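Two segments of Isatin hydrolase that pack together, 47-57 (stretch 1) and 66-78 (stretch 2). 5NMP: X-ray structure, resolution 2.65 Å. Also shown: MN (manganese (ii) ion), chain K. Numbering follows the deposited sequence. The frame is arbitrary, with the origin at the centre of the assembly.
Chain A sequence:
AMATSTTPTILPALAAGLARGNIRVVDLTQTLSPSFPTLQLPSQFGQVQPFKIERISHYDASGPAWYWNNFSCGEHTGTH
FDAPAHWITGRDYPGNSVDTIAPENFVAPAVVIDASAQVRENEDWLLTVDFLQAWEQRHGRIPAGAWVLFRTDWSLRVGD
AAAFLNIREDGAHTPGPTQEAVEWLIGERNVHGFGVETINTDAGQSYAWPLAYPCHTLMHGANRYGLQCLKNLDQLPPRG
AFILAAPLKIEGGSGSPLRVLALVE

Stretch 1, residues 47-57: QVQPFKIERIS
Stretch 2, residues 66-78: WYWNNFSCGEHTG

The apolar part of the contact has two centres, one towards each end of an antiparallel strand pair. At one, Phe51 (chi1 t, -175°; chi2 -97°) places its CE2 3.7 Å from Phe71 CD1, and Phe51 CD2 lies 3.7 Å from Cys73 CB. The Phe51 and Phe71 rings are near parallel (27°) but slid apart, centroids 5.9 Å distant, so they barely overlap; Phe71 is p (69°). At the other, Ile56 (m, t) lays CD1 over one face of the Trp68 indole, 3.9 Å from the centroid of the five-membered ring and 3° off its normal, a CH-pi contact; Trp68 has chi1 55° and chi2 -14°.

Between these centres, strand 52-55 runs against strand 66-74 at 154°, with axes approaching to 4.7 Å. Lys52 faces Ser72 and Glu54 faces Asn70 as hydrogen-bonded pairs (CA-CA 5.2 and 5.4 Å). Lys52 N to Ser72 O, Ser72 N to Lys52 O, Glu54 N to Asn70 O and Asn70 N to Glu54 O are each 2.9 Å. Ile53-Phe71 and Arg55-Asn69 are the intervening non-hydrogen-bonded pairs (CA-CA 4.3 and 4.4 Å), their side chains on the sheet face opposite to those of Lys52 and Glu54.

The register then shifts by one in a beta bulge. Ile56, at phi/psi -93/-48, turns the chain; its N still donates to Trp68 O (2.9 Å), whereas Trp68 N reaches Ser57 O only weakly (3.4 Å). Ser57 (-157/158, chi1 p) extends again, and its OG donates to Trp66 O at 3.2 Å.

At the opposite end, Val48 (p) packs CG2 3.8 Å from Gly74 CA, where an ideal CB would clash with CG2. A water donates to both Gln49 O and Thr77 OG1 (2.9 Å each), linking the loops; Gly74 N donates to Thr77 OG1 (2.8 Å). Nearby, His76 ND1 binds manganese at 2.1 Å.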

# COMPACT_ATOMS: atom_id res chain seq x y z
N GLN A 47 -22.81 -7.12 -8.03
CA GLN A 47 -21.54 -7.75 -8.41
C GLN A 47 -20.37 -6.77 -8.37
O GLN A 47 -20.53 -5.58 -8.63
CB GLN A 47 -21.66 -8.34 -9.82
CG GLN A 47 -22.86 -9.25 -10.01
CD GLN A 47 -22.75 -10.54 -9.22
OE1 GLN A 47 -21.66 -11.04 -8.98
NE2 GLN A 47 -23.89 -11.08 -8.82
N VAL A 48 -19.19 -7.28 -8.04
CA VAL A 48 -17.97 -6.49 -8.10
C VAL A 48 -17.46 -6.41 -9.54
O VAL A 48 -17.56 -7.37 -10.30
CB VAL A 48 -16.87 -7.08 -7.18
CG1 VAL A 48 -16.57 -8.52 -7.54
CG2 VAL A 48 -15.60 -6.23 -7.24
N GLN A 49 -16.95 -5.24 -9.92
CA GLN A 49 -16.36 -5.07 -11.24
C GLN A 49 -15.02 -5.80 -11.32
O GLN A 49 -14.29 -5.86 -10.34
CB GLN A 49 -16.15 -3.59 -11.56
CG GLN A 49 -17.38 -2.89 -12.10
CD GLN A 49 -17.13 -1.43 -12.43
OE1 GLN A 49 -16.11 -0.86 -12.02
NE2 GLN A 49 -18.04 -0.82 -13.17
N PRO A 50 -14.72 -6.36 -12.49
CA PRO A 50 -13.38 -6.91 -12.74
C PRO A 50 -12.37 -5.77 -12.90
O PRO A 50 -12.77 -4.61 -13.01
CB PRO A 50 -13.55 -7.69 -14.05
CG PRO A 50 -14.69 -7.02 -14.73
CD PRO A 50 -15.62 -6.57 -13.64
N PHE A 51 -11.08 -6.09 -12.91
CA PHE A 51 -10.05 -5.07 -13.09
C PHE A 51 -9.95 -4.66 -14.55
O PHE A 51 -9.68 -5.49 -15.42
CB PHE A 51 -8.70 -5.58 -12.58
CG PHE A 51 -7.61 -4.54 -12.63
CD1 PHE A 51 -6.73 -4.49 -13.69
CD2 PHE A 51 -7.48 -3.61 -11.60
CE1 PHE A 51 -5.73 -3.53 -13.73
CE2 PHE A 51 -6.48 -2.65 -11.64
CZ PHE A 51 -5.61 -2.61 -12.70
N LYS A 52 -10.18 -3.38 -14.83
CA LYS A 52 -10.04 -2.84 -16.18
C LYS A 52 -9.01 -1.72 -16.21
O LYS A 52 -8.98 -0.87 -15.32
CB LYS A 52 -11.38 -2.33 -16.72
CG LYS A 52 -12.46 -3.38 -16.86
CD LYS A 52 -13.63 -2.85 -17.69
CE LYS A 52 -14.81 -3.80 -17.68
NZ LYS A 52 -15.50 -3.82 -16.35
N ILE A 53 -8.17 -1.72 -17.24
CA ILE A 53 -7.15 -0.69 -17.36
C ILE A 53 -7.10 -0.14 -18.78
O ILE A 53 -7.13 -0.88 -19.76
CB ILE A 53 -5.76 -1.23 -16.94
CG1 ILE A 53 -4.73 -0.11 -16.88
CG2 ILE A 53 -5.30 -2.37 -17.85
CD1 ILE A 53 -3.40 -0.53 -16.28
N GLU A 54 -7.05 1.19 -18.89
CA GLU A 54 -7.00 1.84 -20.19
C GLU A 54 -5.88 2.88 -20.24
O GLU A 54 -5.73 3.71 -19.35
CB GLU A 54 -8.35 2.50 -20.51
CG GLU A 54 -8.91 3.34 -19.39
CD GLU A 54 -10.25 3.95 -19.74
OE1 GLU A 54 -10.61 3.94 -20.93
OE2 GLU A 54 -10.96 4.42 -18.82
N ARG A 55 -5.08 2.80 -21.31
CA ARG A 55 -3.93 3.66 -21.48
C ARG A 55 -4.34 5.10 -21.81
O ARG A 55 -5.25 5.32 -22.61
CB ARG A 55 -3.02 3.10 -22.58
CG ARG A 55 -1.70 3.81 -22.74
CD ARG A 55 -0.94 3.27 -23.95
NE ARG A 55 -0.40 1.94 -23.72
CZ ARG A 55 0.36 1.28 -24.60
NH1 ARG A 55 0.65 1.84 -25.76
NH2 ARG A 55 0.82 0.07 -24.31
N ILE A 56 -3.68 6.06 -21.18
CA ILE A 56 -3.92 7.47 -21.46
C ILE A 56 -2.95 7.98 -22.54
O ILE A 56 -3.36 8.63 -23.50
CB ILE A 56 -3.78 8.35 -20.20
CG1 ILE A 56 -4.60 7.77 -19.04
CG2 ILE A 56 -4.22 9.78 -20.49
CD1 ILE A 56 -4.49 8.58 -17.76
N SER A 57 -1.67 7.67 -22.36
CA SER A 57 -0.65 8.03 -23.33
C SER A 57 0.56 7.10 -23.20
O SER A 57 0.77 6.49 -22.15
CB SER A 57 -0.22 9.48 -23.14
OG SER A 57 0.50 9.65 -21.93
N TRP A 66 5.51 11.28 -21.58
CA TRP A 66 5.06 10.48 -20.44
C TRP A 66 4.15 9.31 -20.81
O TRP A 66 3.64 9.23 -21.93
CB TRP A 66 4.35 11.38 -19.42
CG TRP A 66 3.23 12.19 -20.01
CD1 TRP A 66 1.92 11.84 -20.06
CD2 TRP A 66 3.34 13.48 -20.62
NE1 TRP A 66 1.19 12.84 -20.67
CE2 TRP A 66 2.04 13.85 -21.02
CE3 TRP A 66 4.40 14.35 -20.87
CZ2 TRP A 66 1.78 15.07 -21.66
CZ3 TRP A 66 4.14 15.55 -21.50
CH2 TRP A 66 2.84 15.90 -21.89
N TYR A 67 3.97 8.41 -19.85
CA TYR A 67 3.12 7.24 -20.00
C TYR A 67 2.37 6.98 -18.70
O TYR A 67 2.97 7.00 -17.63
CB TYR A 67 3.96 6.02 -20.39
CG TYR A 67 3.37 4.69 -19.97
CD1 TYR A 67 2.23 4.18 -20.59
CD2 TYR A 67 3.97 3.93 -18.97
CE1 TYR A 67 1.70 2.96 -20.21
CE2 TYR A 67 3.45 2.71 -18.59
CZ TYR A 67 2.31 2.23 -19.21
OH TYR A 67 1.78 1.02 -18.83
N TRP A 68 1.06 6.77 -18.80
CA TRP A 68 0.23 6.50 -17.62
C TRP A 68 -1.16 5.95 -17.99
O TRP A 68 -1.61 6.09 -19.13
CB TRP A 68 0.07 7.76 -16.75
CG TRP A 68 -0.45 8.98 -17.45
CD1 TRP A 68 -0.57 9.18 -18.80
CD2 TRP A 68 -0.94 10.18 -16.83
NE1 TRP A 68 -1.09 10.43 -19.06
CE2 TRP A 68 -1.33 11.06 -17.86
CE3 TRP A 68 -1.08 10.60 -15.51
CZ2 TRP A 68 -1.85 12.32 -17.61
CZ3 TRP A 68 -1.60 11.85 -15.26
CH2 TRP A 68 -1.98 12.70 -16.31
N ASN A 69 -1.82 5.34 -17.01
CA ASN A 69 -3.10 4.67 -17.23
C ASN A 69 -4.22 5.17 -16.32
O ASN A 69 -3.96 5.76 -15.27
CB ASN A 69 -2.96 3.16 -17.04
CG ASN A 69 -1.86 2.56 -17.90
OD1 ASN A 69 -2.08 2.20 -19.06
ND2 ASN A 69 -0.67 2.42 -17.32
N ASN A 70 -5.46 4.92 -16.73
CA ASN A 70 -6.61 4.95 -15.84
C ASN A 70 -7.02 3.51 -15.53
O ASN A 70 -6.85 2.63 -16.38
CB ASN A 70 -7.78 5.71 -16.45
CG ASN A 70 -7.56 7.20 -16.50
OD1 ASN A 70 -6.97 7.78 -15.59
ND2 ASN A 70 -8.03 7.83 -17.57
N PHE A 71 -7.56 3.26 -14.34
CA PHE A 71 -8.05 1.92 -14.04
C PHE A 71 -9.33 1.92 -13.21
O PHE A 71 -9.68 2.92 -12.59
CB PHE A 71 -6.97 1.09 -13.33
CG PHE A 71 -6.66 1.54 -11.93
CD1 PHE A 71 -7.24 0.91 -10.83
CD2 PHE A 71 -5.77 2.58 -11.70
CE1 PHE A 71 -6.94 1.31 -9.54
CE2 PHE A 71 -5.48 2.99 -10.41
CZ PHE A 71 -6.06 2.36 -9.33
N SER A 72 -10.02 0.79 -13.23
CA SER A 72 -11.23 0.61 -12.44
C SER A 72 -11.29 -0.82 -11.92
O SER A 72 -10.88 -1.76 -12.59
CB SER A 72 -12.47 0.94 -13.27
OG SER A 72 -12.52 0.16 -14.45
N CYS A 73 -11.80 -0.96 -10.70
CA CYS A 73 -11.97 -2.27 -10.08
C CYS A 73 -12.85 -2.14 -8.84
O CYS A 73 -13.55 -1.14 -8.67
CB CYS A 73 -10.62 -2.89 -9.72
SG CYS A 73 -9.65 -1.94 -8.53
N GLY A 74 -12.82 -3.15 -7.98
CA GLY A 74 -13.57 -3.11 -6.75
C GLY A 74 -12.64 -3.04 -5.56
O GLY A 74 -11.44 -3.30 -5.68
N GLU A 75 -13.18 -2.66 -4.40
CA GLU A 75 -12.42 -2.68 -3.16
C GLU A 75 -11.88 -4.08 -2.90
O GLU A 75 -10.79 -4.24 -2.35
CB GLU A 75 -13.30 -2.24 -1.99
CG GLU A 75 -13.78 -0.80 -2.06
CD GLU A 75 -14.79 -0.47 -0.97
OE1 GLU A 75 -15.51 -1.38 -0.53
OE2 GLU A 75 -14.85 0.71 -0.56
N HIS A 76 -12.64 -5.09 -3.30
CA HIS A 76 -12.26 -6.48 -3.06
C HIS A 76 -11.80 -7.16 -4.35
O HIS A 76 -12.37 -8.15 -4.80
CB HIS A 76 -13.43 -7.23 -2.43
CG HIS A 76 -13.85 -6.68 -1.11
ND1 HIS A 76 -13.54 -7.31 0.09
CD2 HIS A 76 -14.52 -5.55 -0.78
CE1 HIS A 76 -14.02 -6.59 1.09
NE2 HIS A 76 -14.62 -5.52 0.59
N THR A 77 -10.74 -6.60 -4.93
CA THR A 77 -10.16 -7.08 -6.17
C THR A 77 -8.73 -7.55 -5.93
O THR A 77 -7.93 -6.82 -5.35
CB THR A 77 -10.17 -5.98 -7.26
OG1 THR A 77 -11.52 -5.63 -7.57
CG2 THR A 77 -9.46 -6.46 -8.52
N GLY A 78 -8.42 -8.77 -6.37
CA GLY A 78 -7.07 -9.30 -6.25
C GLY A 78 -6.59 -9.42 -4.82
O GLY A 78 -7.37 -9.66 -3.90
MN MN K . -12.74 -9.20 0.53
O HOH W 1 -12.78 -7.90 -8.84